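PDB 6EU6: ammonium transporter from Kuenenia stuttgartiensis, which probably senses ammonium at the membrane as the transporter-like part of a sensor histidine kinase, passing the signal on across the membrane. Local coordinates for residues A[267-272]-A[303-307]. Residues are numbered along the deposited sequence.
Sequences GSLFTA and AIIAE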
ATOM      1  N   GLY A 267       1.716  13.849  18.387  1.00 35.03           N
ATOM      2  CA  GLY A 267       2.525  12.724  18.869  1.00 37.43           C
ATOM      3  C   GLY A 267       1.692  11.778  19.722  1.00 35.92           C
ATOM      4  O   GLY A 267       1.671  10.570  19.496  1.00 32.65           O
ATOM      5  N   SER A 268       0.952  12.354  20.644  1.00 30.48           N
ATOM      6  CA  SER A 268       0.156  11.583  21.595  1.00 32.76           C
ATOM      7  C   SER A 268      -1.050  11.002  20.927  1.00 31.30           C
ATOM      8  O   SER A 268      -1.514   9.952  21.344  1.00 29.15           O
ATOM      9  CB  SER A 268      -0.252  12.442  22.801  1.00 34.79           C
ATOM     10  OG  SER A 268       0.919  12.663  23.532  1.00 37.58           O
ATOM     11  N   LEU A 269      -1.619  11.694  19.925  1.00 29.79           N
ATOM     12  CA  LEU A 269      -2.748  11.128  19.204  1.00 27.21           C
ATOM     13  C   LEU A 269      -2.313   9.850  18.463  1.00 26.92           C
ATOM     14  O   LEU A 269      -3.009   8.831  18.476  1.00 26.21           O
ATOM     15  CB  LEU A 269      -3.299  12.136  18.216  1.00 28.44           C
ATOM     16  CG  LEU A 269      -4.343  11.593  17.253  1.00 28.18           C
ATOM     17  CD1 LEU A 269      -5.617  11.280  17.993  1.00 30.46           C
ATOM     18  CD2 LEU A 269      -4.612  12.618  16.164  1.00 33.89           C
ATOM     19  N   PHE A 270      -1.145   9.897  17.813  1.00 28.10           N
ATOM     20  CA  PHE A 270      -0.638   8.693  17.132  1.00 26.65           C
ATOM     21  C   PHE A 270      -0.370   7.593  18.103  1.00 25.80           C
ATOM     22  O   PHE A 270      -0.762   6.430  17.889  1.00 26.01           O
ATOM     23  CB  PHE A 270       0.715   8.958  16.402  1.00 28.67           C
ATOM     24  CG  PHE A 270       0.670  10.038  15.319  1.00 29.54           C
ATOM     25  CD1 PHE A 270      -0.318  10.094  14.409  1.00 32.19           C
ATOM     26  CD2 PHE A 270       1.704  10.919  15.184  1.00 36.96           C
ATOM     27  CE1 PHE A 270      -0.384  11.071  13.425  1.00 33.21           C
ATOM     28  CE2 PHE A 270       1.664  11.897  14.206  1.00 38.68           C
ATOM     29  CZ  PHE A 270       0.629  11.944  13.307  1.00 35.01           C
ATOM     30  N   THR A 271       0.291   7.936  19.213  1.00 25.92           N
ATOM     31  CA  THR A 271       0.572   6.936  20.261  1.00 25.84           C
ATOM     32  C   THR A 271      -0.697   6.193  20.637  1.00 26.43           C
ATOM     33  O   THR A 271      -0.706   4.999  20.791  1.00 25.43           O
ATOM     34  CB  THR A 271       1.231   7.602  21.489  1.00 29.38           C
ATOM     35  OG1 THR A 271       2.460   8.149  21.085  1.00 30.18           O
ATOM     36  CG2 THR A 271       1.479   6.619  22.618  1.00 32.89           C
ATOM     37  N   ALA A 272      -1.773   6.932  20.867  1.00 25.82           N
ATOM     38  CA  ALA A 272      -2.953   6.320  21.327  1.00 27.44           C
ATOM     39  C   ALA A 272      -3.583   5.361  20.275  1.00 27.32           C
ATOM     40  O   ALA A 272      -4.073   4.297  20.633  1.00 26.06           O
ATOM     41  CB  ALA A 272      -3.926   7.398  21.757  1.00 28.64           C
ATOM     42  N   ALA A 303      -2.397   4.676  27.468  1.00 31.92           N
ATOM     43  CA  ALA A 303      -1.124   4.679  26.737  1.00 31.75           C
ATOM     44  C   ALA A 303      -0.470   6.073  26.755  1.00 28.91           C
ATOM     45  O   ALA A 303       0.750   6.201  26.836  1.00 29.62           O
ATOM     46  CB  ALA A 303      -1.316   4.195  25.317  1.00 33.25           C
ATOM     47  N   ILE A 304      -1.298   7.116  26.702  1.00 27.57           N
ATOM     48  CA  ILE A 304      -0.823   8.472  26.744  1.00 32.22           C
ATOM     49  C   ILE A 304      -0.286   8.774  28.168  1.00 31.44           C
ATOM     50  O   ILE A 304       0.734   9.455  28.268  1.00 32.37           O
ATOM     51  CB  ILE A 304      -1.950   9.460  26.393  1.00 34.00           C
ATOM     52  CG1 ILE A 304      -2.269   9.342  24.898  1.00 41.13           C
ATOM     53  CG2 ILE A 304      -1.567  10.898  26.729  1.00 34.46           C
ATOM     54  CD1 ILE A 304      -3.539  10.102  24.540  1.00 38.70           C
ATOM     55  N   ILE A 305      -0.948   8.229  29.206  1.00 31.83           N
ATOM     56  CA  ILE A 305      -0.482   8.448  30.565  1.00 31.31           C
ATOM     57  C   ILE A 305       0.880   7.787  30.674  1.00 30.06           C
ATOM     58  O   ILE A 305       1.862   8.362  31.181  1.00 32.45           O
ATOM     59  CB  ILE A 305      -1.480   7.905  31.577  1.00 33.70           C
ATOM     60  CG1 ILE A 305      -2.715   8.830  31.575  1.00 36.68           C
ATOM     61  CG2 ILE A 305      -0.843   7.804  32.990  1.00 35.59           C
ATOM     62  CD1 ILE A 305      -3.946   8.234  32.214  1.00 35.96           C
ATOM     63  N   ALA A 306       0.944   6.547  30.217  1.00 30.22           N
ATOM     64  CA  ALA A 306       2.185   5.818  30.195  1.00 28.97           C
ATOM     65  C   ALA A 306       3.297   6.473  29.438  1.00 29.28           C
ATOM     66  O   ALA A 306       4.455   6.508  29.908  1.00 28.89           O
ATOM     67  CB  ALA A 306       1.984   4.403  29.740  1.00 28.99           C
ATOM     68  N   GLU A 307       2.984   7.021  28.274  1.00 27.98           N
ATOM     69  CA  GLU A 307       4.007   7.662  27.487  1.00 27.61           C
ATOM     70  C   GLU A 307       4.668   8.822  28.276  1.00 29.73           C
ATOM     71  O   GLU A 307       5.897   8.948  28.289  1.00 30.25           O
ATOM     72  CB  GLU A 307       3.358   8.218  26.235  1.00 28.94           C
ATOM     73  CG  GLU A 307       4.183   9.133  25.404  1.00 33.45           C
ATOM     74  CD  GLU A 307       3.368   9.759  24.238  1.00 38.61           C
ATOM     75  OE1 GLU A 307       2.339  10.457  24.422  1.00 37.63           O
ATOM     76  OE2 GLU A 307       3.750   9.512  23.090  1.00 36.20           O
TER
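Glu307 lays its long side chain across the N-terminal end of helix 266-280, covering Ser268 and Thr271, which lie three residues apart, about one turn. Ser268 OG donates a hydrogen bond to Glu307 OE1 at 2.8 Å and is also hydrogen-bonded to Arg261 NH1. Thr271 OG1 sits 2.7 Å from Glu307 OE2 and 3.0 Å from Gly267 O of its own helix; Glu307 OE2 is also hydrogen-bonded to Ser321 OG. Small hydroxyl residues suit this face: they bring polar groups to the carboxylate without forcing the helices apart, and the segment axes pass at 9.3 Å, crossing at 124°. Beside this polar patch, Ile304 packs with its CD1 3.9 Å from Ala272 CB and its CG1 3.7 Å from Ser268 O; Ala272 and Ala303 are small enough for their CA atoms to stand 5.9 Å apart. Within this ammonium-transporter fold, the acid thus joins helices 266-280 and 289-312 through hydroxyls, one also bonded to Arg261, so the helices meet through directional hydrogen bonds as well as apolar contacts.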